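Eukaryotic translation initiation factor 4 gamma 5 (Trypanosoma cruzi, PDB 6OZU) probably serves as a scaffold in translation initiation, its MIF4G domain being of the kind that docks partner factors such as the helicase eIF4A. Local coordinates at residues V153-E158 and T164-R169; L160-E165 and E206-M211. All coordinates share one frame; numbering follows the deposited sequence. Where two conformers were deposited one is given.

Contact 1: V153-E158 and T164-R169; sequences VLHVLE and TERKRR. With SO4 (sulfate ion), chain E; SO4 (sulfate ion), chain G; SO4 (sulfate ion), chain H; SO4 (sulfate ion), chain D.
Arg166 reaches back along the helix it has just left and lays its guanidinium between His155 and Glu158, one helical turn apart. A bend at chi2 (90°) turns the chain toward the helix. In the modelled conformer of His155, one of two, NH1 stands over one face of the imidazole, displaced toward its rim, with ring and guanidinium planes 71° apart; NH1 and His155 NE2 are 3.2 Å from each other. On the Glu158 side, NH1 packs on the methylene CB at 3.7 Å, while OE1 lies at the guanidinium edge, making a long salt bridge to NE of Arg166 (3.8 Å). Arg166 NH2 also makes a weak bond back to the Thr164 carbonyl. Its stronger charge partner is Glu103, which also takes a weak hydrogen bond from His155, so the carboxylates probably offset the close basic pair. Beyond Arg166, Arg168 and Arg169 gather sulfate ions, probably from the crystallisation liquor. The contact thus folds the loop after helix 150-162 onto that helix's exposed side, with helix 82-112 supplying Glu103 and helix 194-208 packed against Leu157 and Glu158.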
ATOM      1  N   VAL A 153       1.387  -7.734  -0.821  1.00 50.42           N
ATOM      2  CA  VAL A 153       0.124  -7.594  -0.111  1.00 49.13           C
ATOM      3  C   VAL A 153      -0.094  -8.815   0.797  1.00 50.55           C
ATOM      4  O   VAL A 153      -0.346  -8.645   1.989  1.00 50.34           O
ATOM      5  CB  VAL A 153      -1.052  -7.341  -1.093  1.00 53.35           C
ATOM      6  CG1 VAL A 153      -2.355  -7.009  -0.336  1.00 53.06           C
ATOM      7  CG2 VAL A 153      -0.698  -6.224  -2.071  1.00 52.84           C
ATOM      8  N   LEU A 154       0.094 -10.023   0.248  1.00 46.33           N
ATOM      9  CA  LEU A 154      -0.023 -11.290   0.961  1.00 46.21           C
ATOM     10  C   LEU A 154       0.944 -11.381   2.147  1.00 50.46           C
ATOM     11  O   LEU A 154       0.498 -11.766   3.231  1.00 50.31           O
ATOM     12  CB  LEU A 154       0.199 -12.457  -0.006  1.00 47.02           C
ATOM     13  CG  LEU A 154       0.187 -13.872   0.588  1.00 51.32           C
ATOM     14  CD1 LEU A 154      -1.199 -14.269   1.088  1.00 50.34           C
ATOM     15  CD2 LEU A 154       0.756 -14.868  -0.386  1.00 52.19           C
ATOM     16  N   HIS A 155       2.248 -11.025   1.939  1.00 46.46           N
ATOM     17  CA  HIS A 155       3.297 -11.036   2.983  0.50 47.06           C
ATOM     18  C   HIS A 155       2.998 -10.055   4.105  1.00 50.08           C
ATOM     19  O   HIS A 155       3.255 -10.375   5.266  1.00 52.58           O
ATOM     20  CB  HIS A 155       4.712 -10.774   2.408  0.50 49.15           C
ATOM     21  CG  HIS A 155       5.845 -11.003   3.385  0.50 53.54           C
ATOM     22  ND1 HIS A 155       6.690 -12.097   3.269  0.50 56.94           N
ATOM     23  CD2 HIS A 155       6.261 -10.249   4.432  0.50 54.46           C
ATOM     24  CE1 HIS A 155       7.566 -11.984   4.258  0.50 56.61           C
ATOM     25  NE2 HIS A 155       7.340 -10.894   4.990  0.50 55.53           N
ATOM     26  N   VAL A 156       2.438  -8.866   3.785  1.00 43.31           N
ATOM     27  CA  VAL A 156       2.096  -7.870   4.807  1.00 42.27           C
ATOM     28  C   VAL A 156       0.950  -8.403   5.681  1.00 49.72           C
ATOM     29  O   VAL A 156       1.048  -8.345   6.913  1.00 50.34           O
ATOM     30  CB  VAL A 156       1.752  -6.476   4.215  1.00 44.80           C
ATOM     31  CG1 VAL A 156       1.042  -5.584   5.243  1.00 43.99           C
ATOM     32  CG2 VAL A 156       2.980  -5.786   3.652  1.00 44.43           C
ATOM     33  N   LEU A 157      -0.129  -8.934   5.031  1.00 46.70           N
ATOM     34  CA  LEU A 157      -1.311  -9.516   5.682  1.00 45.88           C
ATOM     35  C   LEU A 157      -0.969 -10.731   6.547  1.00 48.86           C
ATOM     36  O   LEU A 157      -1.605 -10.944   7.575  1.00 47.06           O
ATOM     37  CB  LEU A 157      -2.415  -9.849   4.659  1.00 46.23           C
ATOM     38  CG  LEU A 157      -3.069  -8.652   3.958  1.00 50.36           C
ATOM     39  CD1 LEU A 157      -4.100  -9.098   2.973  1.00 51.22           C
ATOM     40  CD2 LEU A 157      -3.686  -7.711   4.948  1.00 52.19           C
ATOM     41  N   GLU A 158       0.067 -11.487   6.166  1.00 47.05           N
ATOM     42  CA  GLU A 158       0.580 -12.617   6.940  1.00 48.16           C
ATOM     43  C   GLU A 158       1.023 -12.140   8.329  1.00 51.32           C
ATOM     44  O   GLU A 158       0.487 -12.649   9.303  1.00 51.02           O
ATOM     45  CB  GLU A 158       1.749 -13.290   6.232  1.00 51.12           C
ATOM     46  CG  GLU A 158       1.347 -14.247   5.128  1.00 70.06           C
ATOM     47  CD  GLU A 158       2.474 -15.167   4.707  1.00101.04           C
ATOM     48  OE1 GLU A 158       3.027 -15.867   5.590  1.00 85.48           O
ATOM     49  OE2 GLU A 158       2.812 -15.180   3.499  1.00101.16           O
ATOM     50  N   THR A 164       4.148 -11.038  13.589  1.00 59.48           N
ATOM     51  CA  THR A 164       5.501 -10.973  13.021  1.00 61.67           C
ATOM     52  C   THR A 164       6.234 -12.324  13.183  1.00 68.78           C
ATOM     53  O   THR A 164       6.966 -12.729  12.278  1.00 68.33           O
ATOM     54  CB  THR A 164       6.274  -9.744  13.556  1.00 66.68           C
ATOM     55  OG1 THR A 164       6.117  -9.642  14.981  1.00 62.84           O
ATOM     56  CG2 THR A 164       5.797  -8.438  12.904  1.00 60.36           C
ATOM     57  N   GLU A 165       5.956 -13.052  14.288  1.00 68.10           N
ATOM     58  CA  GLU A 165       6.495 -14.393  14.538  1.00 70.54           C
ATOM     59  C   GLU A 165       5.563 -15.492  13.926  1.00 76.45           C
ATOM     60  O   GLU A 165       5.897 -16.680  13.989  1.00 77.93           O
ATOM     61  CB  GLU A 165       6.751 -14.615  16.042  1.00 72.72           C
ATOM     62  N   ARG A 166       4.405 -15.075  13.321  1.00 71.84           N
ATOM     63  CA  ARG A 166       3.386 -15.905  12.643  1.00 71.67           C
ATOM     64  C   ARG A 166       2.752 -16.988  13.553  1.00 77.80           C
ATOM     65  O   ARG A 166       2.177 -17.964  13.052  1.00 77.65           O
ATOM     66  CB  ARG A 166       3.924 -16.514  11.325  1.00 71.68           C
ATOM     67  CG  ARG A 166       3.684 -15.653  10.081  1.00 79.08           C
ATOM     68  CD  ARG A 166       4.818 -14.681   9.824  1.00 90.65           C
ATOM     69  NE  ARG A 166       4.777 -14.142   8.464  1.00 98.26           N
ATOM     70  CZ  ARG A 166       5.429 -13.054   8.071  1.00105.16           C
ATOM     71  NH1 ARG A 166       5.342 -12.640   6.812  1.00 92.41           N
ATOM     72  NH2 ARG A 166       6.170 -12.365   8.936  1.00 81.14           N
ATOM     73  N   LYS A 167       2.790 -16.772  14.883  1.00 75.05           N
ATOM     74  CA  LYS A 167       2.261 -17.738  15.843  1.00 75.78           C
ATOM     75  C   LYS A 167       0.878 -17.373  16.431  1.00 75.32           C
ATOM     76  O   LYS A 167       0.364 -18.144  17.249  1.00 76.67           O
ATOM     77  CB  LYS A 167       3.291 -18.001  16.963  1.00 80.38           C
ATOM     78  CG  LYS A 167       4.379 -18.998  16.565  1.00 98.16           C
ATOM     79  CD  LYS A 167       5.287 -19.369  17.741  1.00111.81           C
ATOM     80  CE  LYS A 167       4.974 -20.732  18.319  1.00124.46           C
ATOM     81  NZ  LYS A 167       5.861 -21.066  19.465  1.00133.53           N
ATOM     82  N   ARG A 168       0.264 -16.243  15.991  1.00 66.12           N
ATOM     83  CA  ARG A 168      -1.044 -15.774  16.495  1.00 62.86           C
ATOM     84  C   ARG A 168      -2.237 -16.605  16.045  1.00 63.91           C
ATOM     85  O   ARG A 168      -2.291 -17.053  14.898  1.00 63.62           O
ATOM     86  CB  ARG A 168      -1.313 -14.302  16.145  1.00 58.45           C
ATOM     87  CG  ARG A 168      -0.342 -13.307  16.761  1.00 59.07           C
ATOM     88  CD  ARG A 168      -0.898 -11.905  16.653  1.00 62.34           C
ATOM     89  NE  ARG A 168      -2.057 -11.735  17.529  1.00 79.95           N
ATOM     90  CZ  ARG A 168      -2.076 -10.962  18.610  1.00 99.67           C
ATOM     91  NH1 ARG A 168      -1.004 -10.254  18.947  1.00 95.02           N
ATOM     92  NH2 ARG A 168      -3.173 -10.875  19.351  1.00 83.91           N
ATOM     93  N   ARG A 169      -3.209 -16.779  16.952  1.00 59.00           N
ATOM     94  CA  ARG A 169      -4.464 -17.485  16.675  1.00 58.74           C
ATOM     95  C   ARG A 169      -5.412 -16.526  15.935  1.00 60.60           C
ATOM     96  O   ARG A 169      -6.070 -16.927  14.980  1.00 61.25           O
ATOM     97  CB  ARG A 169      -5.111 -17.983  17.978  1.00 59.40           C
ATOM     98  CG  ARG A 169      -4.402 -19.183  18.591  1.00 73.35           C
ATOM     99  CD  ARG A 169      -5.124 -19.723  19.811  1.00 90.53           C
ATOM    100  NE  ARG A 169      -4.570 -21.008  20.248  1.00109.62           N
ATOM    101  CZ  ARG A 169      -4.998 -22.201  19.837  1.00123.64           C
ATOM    102  NH1 ARG A 169      -4.428 -23.310  20.291  1.00110.66           N
ATOM    103  NH2 ARG A 169      -6.001 -22.293  18.969  1.00106.03           N
TER
HETATM  104  S   SO4 E 403      -4.590 -14.898  20.546  1.00132.17           S
HETATM  105  O1  SO4 E 403      -3.562 -14.504  21.509  1.00132.52           O
HETATM  106  O2  SO4 E 403      -3.966 -14.916  19.220  1.00131.01           O
HETATM  107  O3  SO4 E 403      -5.129 -16.218  20.892  1.00133.49           O
HETATM  108  O4  SO4 E 403      -5.703 -13.940  20.574  1.00131.15           O
HETATM  109  S   SO4 G 405       2.415  -9.410  16.866  1.00136.90           S
HETATM  110  O1  SO4 G 405       2.746 -10.842  16.923  1.00137.31           O
HETATM  111  O2  SO4 G 405       3.602  -8.640  16.486  1.00138.10           O
HETATM  112  O3  SO4 G 405       1.353  -9.164  15.882  1.00135.91           O
HETATM  113  O4  SO4 G 405       1.961  -8.975  18.188  1.00137.15           O
HETATM  114  S   SO4 H 406      -1.607  -8.643  22.332  1.00167.75           S
HETATM  115  O1  SO4 H 406      -1.999  -7.277  21.975  1.00166.51           O
HETATM  116  O2  SO4 H 406      -0.326  -8.968  21.696  1.00167.93           O
HETATM  117  O3  SO4 H 406      -2.645  -9.574  21.877  1.00167.76           O
HETATM  118  O4  SO4 H 406      -1.471  -8.749  23.785  1.00168.79           O
HETATM  119  S   SO4 D 402      -9.472 -20.126  18.383  1.00 80.85           S
HETATM  120  O1  SO4 D 402      -8.278 -19.719  19.132  1.00 83.15           O
HETATM  121  O2  SO4 D 402      -9.294 -21.461  17.791  1.00 80.70           O
HETATM  122  O3  SO4 D 402      -9.721 -19.119  17.343  1.00 78.02           O
HETATM  123  O4  SO4 D 402     -10.598 -20.178  19.309  1.00 81.36           O

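Contact 2: L160-E165 and E206-M211. With SO4 (sulfate ion), chain G.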
ATOM      1  N   LEU A 160       0.516  -9.037   9.619  1.00 45.83           N
ATOM      2  CA  LEU A 160      -0.547  -8.175  10.141  1.00 43.11           C
ATOM      3  C   LEU A 160      -1.614  -8.986  10.875  1.00 46.54           C
ATOM      4  O   LEU A 160      -2.073  -8.553  11.935  1.00 45.62           O
ATOM      5  CB  LEU A 160      -1.155  -7.370   8.988  1.00 42.11           C
ATOM      6  CG  LEU A 160      -1.959  -6.121   9.332  1.00 44.76           C
ATOM      7  CD1 LEU A 160      -1.038  -4.967   9.741  1.00 45.07           C
ATOM      8  CD2 LEU A 160      -2.802  -5.704   8.156  1.00 41.33           C
ATOM      9  N   LEU A 161      -1.987 -10.178  10.327  1.00 42.05           N
ATOM     10  CA  LEU A 161      -3.001 -11.052  10.908  1.00 41.14           C
ATOM     11  C   LEU A 161      -2.450 -12.160  11.795  1.00 46.26           C
ATOM     12  O   LEU A 161      -3.026 -12.429  12.848  1.00 46.19           O
ATOM     13  CB  LEU A 161      -3.881 -11.670   9.811  1.00 41.84           C
ATOM     14  CG  LEU A 161      -4.696 -10.722   8.895  1.00 45.92           C
ATOM     15  CD1 LEU A 161      -5.296 -11.515   7.739  1.00 46.35           C
ATOM     16  CD2 LEU A 161      -5.810  -9.987   9.667  1.00 45.80           C
ATOM     17  N   TYR A 162      -1.380 -12.845  11.353  1.00 45.66           N
ATOM     18  CA  TYR A 162      -0.773 -13.959  12.091  1.00 48.09           C
ATOM     19  C   TYR A 162       0.373 -13.562  13.012  1.00 55.64           C
ATOM     20  O   TYR A 162       0.868 -14.417  13.740  1.00 57.66           O
ATOM     21  CB  TYR A 162      -0.324 -15.081  11.142  1.00 51.03           C
ATOM     22  CG  TYR A 162      -1.447 -15.769  10.387  1.00 53.46           C
ATOM     23  CD1 TYR A 162      -2.221 -16.749  10.996  1.00 56.62           C
ATOM     24  CD2 TYR A 162      -1.681 -15.495   9.041  1.00 53.50           C
ATOM     25  CE1 TYR A 162      -3.218 -17.425  10.292  1.00 59.76           C
ATOM     26  CE2 TYR A 162      -2.686 -16.151   8.332  1.00 55.16           C
ATOM     27  CZ  TYR A 162      -3.449 -17.120   8.963  1.00 63.07           C
ATOM     28  OH  TYR A 162      -4.445 -17.767   8.289  1.00 60.63           O
ATOM     29  N   GLY A 163       0.763 -12.287  13.001  1.00 52.46           N
ATOM     30  CA  GLY A 163       1.855 -11.787  13.819  1.00 53.60           C
ATOM     31  C   GLY A 163       3.191 -11.840  13.109  1.00 61.34           C
ATOM     32  O   GLY A 163       3.365 -12.600  12.145  1.00 61.97           O
ATOM     33  N   THR A 164       4.148 -11.038  13.589  1.00 59.48           N
ATOM     34  CA  THR A 164       5.501 -10.973  13.021  1.00 61.67           C
ATOM     35  C   THR A 164       6.234 -12.324  13.183  1.00 68.78           C
ATOM     36  O   THR A 164       6.966 -12.729  12.278  1.00 68.33           O
ATOM     37  CB  THR A 164       6.274  -9.744  13.556  1.00 66.68           C
ATOM     38  OG1 THR A 164       6.117  -9.642  14.981  1.00 62.84           O
ATOM     39  CG2 THR A 164       5.797  -8.438  12.904  1.00 60.36           C
ATOM     40  N   GLU A 165       5.956 -13.052  14.288  1.00 68.10           N
ATOM     41  CA  GLU A 165       6.495 -14.393  14.538  1.00 70.54           C
ATOM     42  C   GLU A 165       5.563 -15.492  13.926  1.00 76.45           C
ATOM     43  O   GLU A 165       5.897 -16.680  13.989  1.00 77.93           O
ATOM     44  CB  GLU A 165       6.751 -14.615  16.042  1.00 72.72           C
ATOM     45  N   GLU A 206      -7.903 -15.781   0.176  1.00 48.25           N
ATOM     46  CA  GLU A 206      -8.091 -17.231  -0.002  1.00 50.27           C
ATOM     47  C   GLU A 206      -6.785 -17.970   0.288  1.00 55.64           C
ATOM     48  O   GLU A 206      -6.836 -19.073   0.825  1.00 58.60           O
ATOM     49  CB  GLU A 206      -8.604 -17.585  -1.405  1.00 52.60           C
ATOM     50  CG  GLU A 206     -10.083 -17.305  -1.633  1.00 63.37           C
ATOM     51  CD  GLU A 206     -11.085 -18.254  -0.994  1.00 98.37           C
ATOM     52  OE1 GLU A 206     -12.098 -17.750  -0.462  1.00 95.54           O
ATOM     53  OE2 GLU A 206     -10.870 -19.487  -1.024  1.00105.37           O
ATOM     54  N   GLU A 207      -5.620 -17.361  -0.044  1.00 49.49           N
ATOM     55  CA  GLU A 207      -4.295 -17.908   0.245  1.00 49.80           C
ATOM     56  C   GLU A 207      -4.019 -17.970   1.740  1.00 56.77           C
ATOM     57  O   GLU A 207      -3.543 -18.994   2.223  1.00 59.23           O
ATOM     58  CB  GLU A 207      -3.197 -17.121  -0.456  1.00 49.96           C
ATOM     59  CG  GLU A 207      -2.928 -17.631  -1.846  1.00 56.93           C
ATOM     60  CD  GLU A 207      -1.820 -16.922  -2.591  1.00 74.67           C
ATOM     61  OE1 GLU A 207      -0.722 -17.512  -2.732  1.00 69.46           O
ATOM     62  OE2 GLU A 207      -2.062 -15.781  -3.048  1.00 65.60           O
ATOM     63  N   LEU A 208      -4.332 -16.897   2.480  1.00 53.04           N
ATOM     64  CA  LEU A 208      -4.182 -16.844   3.937  1.00 53.24           C
ATOM     65  C   LEU A 208      -5.028 -17.944   4.611  1.00 64.85           C
ATOM     66  O   LEU A 208      -4.677 -18.421   5.684  1.00 67.35           O
ATOM     67  CB  LEU A 208      -4.593 -15.464   4.474  1.00 50.33           C
ATOM     68  CG  LEU A 208      -3.748 -14.275   4.034  1.00 51.63           C
ATOM     69  CD1 LEU A 208      -4.535 -13.005   4.147  1.00 50.47           C
ATOM     70  CD2 LEU A 208      -2.454 -14.191   4.806  1.00 48.33           C
ATOM     71  N   MET A 209      -6.115 -18.363   3.961  1.00 63.76           N
ATOM     72  CA  MET A 209      -7.001 -19.415   4.436  1.00 66.14           C
ATOM     73  C   MET A 209      -6.363 -20.789   4.381  1.00 72.27           C
ATOM     74  O   MET A 209      -6.859 -21.724   5.017  1.00 73.24           O
ATOM     75  CB  MET A 209      -8.237 -19.426   3.583  1.00 69.09           C
ATOM     76  CG  MET A 209      -9.216 -18.472   4.039  1.00 72.71           C
ATOM     77  SD  MET A 209     -10.750 -19.162   3.627  1.00 79.70           S
ATOM     78  CE  MET A 209     -10.684 -20.693   4.649  1.00 79.00           C
ATOM     79  N   HIS A 210      -5.305 -20.928   3.576  1.00 68.82           N
ATOM     80  CA  HIS A 210      -4.580 -22.183   3.443  1.00 69.99           C
ATOM     81  C   HIS A 210      -3.219 -22.025   4.128  1.00 74.08           C
ATOM     82  O   HIS A 210      -2.186 -22.434   3.599  1.00 76.12           O
ATOM     83  CB  HIS A 210      -4.544 -22.638   1.973  1.00 71.13           C
ATOM     84  CG  HIS A 210      -5.914 -22.954   1.439  1.00 74.60           C
ATOM     85  ND1 HIS A 210      -6.625 -22.035   0.679  1.00 75.02           N
ATOM     86  CD2 HIS A 210      -6.692 -24.047   1.634  1.00 77.83           C
ATOM     87  CE1 HIS A 210      -7.791 -22.607   0.409  1.00 75.07           C
ATOM     88  NE2 HIS A 210      -7.882 -23.817   0.966  1.00 77.12           N
ATOM     89  N   MET A 211      -3.247 -21.377   5.324  1.00 68.13           N
ATOM     90  CA  MET A 211      -2.113 -21.109   6.215  1.00 67.57           C
ATOM     91  C   MET A 211      -2.450 -21.504   7.655  1.00 72.63           C
ATOM     92  O   MET A 211      -1.940 -20.926   8.619  1.00 71.87           O
ATOM     93  CB  MET A 211      -1.660 -19.653   6.106  1.00 68.05           C
ATOM     94  CG  MET A 211      -0.888 -19.380   4.851  1.00 71.96           C
ATOM     95  SD  MET A 211      -0.396 -17.653   4.728  1.00 74.69           S
ATOM     96  CE  MET A 211       0.148 -17.627   3.040  1.00 71.62           C
TER
HETATM   97  S   SO4 G 405       2.415  -9.410  16.866  1.00136.90           S
HETATM   98  O1  SO4 G 405       2.746 -10.842  16.923  1.00137.31           O
HETATM   99  O2  SO4 G 405       3.602  -8.640  16.486  1.00138.10           O
HETATM  100  O3  SO4 G 405       1.353  -9.164  15.882  1.00135.91           O
HETATM  101  O4  SO4 G 405       1.961  -8.975  18.188  1.00137.15           O
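Tyr162 donates its phenolic hydrogen to the backbone carbonyl of Leu208, a short bond of 2.7 Å from OH to O. The tyrosine CG lies anti to its own carbonyl carbon (chi1 -64°), which sends the ring across to Leu208. The hydroxyl approaches from above the carbonyl plane, 36° out of it, while the oxygen lies near the plane of the tyrosine ring, at its edge. Around this polar end the contact is apolar: the ring edge carbon CE2 of Tyr162 meets the CD2 methyl of Leu208 at 4.0 Å, and the other methyl, CD1, touches CD1 of Leu161 at 4.0 Å as the two leucine side chains cross at nearly a right angle. Leu208 therefore divides its branches between two successive residues of the opposing helix. Met211 completes the first shell. Its CB lies 4.0 Å from the Tyr162 OH, and its SD makes an oblique Met-aromatic contact, 5.5 Å from the ring centroid.

Backbone features set these groups in place. The tyrosine is the last residue of helix 150-162, followed by Gly163, whose positive phi (91°) takes the chain out of the helix. Across from it, a type I turn from Leu208 to Met211 brings the methionine back beside the ring; the Leu208 carbonyl also receives a weak bond from Met211 N. Farther out, Pro213 and Met217 pack on Tyr162, and Pro171 on Leu161. Chemically, a buried hydroxyl has found a backbone carbonyl that also opens the turn, and the apolar flanks hold the ring that delivers it: one directional bond set within hydrophobic packing.

The two contacts differ in chemistry as they differ in burial, around one helix. Contact 1 is a surface arrangement, local in sequence, in which a loop returns to helix 150-162 through charged and polar groups and long, weak or undecided bonds. Contact 2 is largely buried and joins the last turn of that same helix to segment 206-211, forty-odd residues on, through aliphatic and aromatic packing and one short hydrogen bond. Their centres lie about 4 Å apart, and they meet directly: Arg168 N is 3.0 Å from Tyr162 O, a probable hydrogen bond, and Glu158 CG packs on Leu208 CD2 at 3.8 Å. Thr164 lies in a segment of each and hydrogen-bonds a sulfate near both.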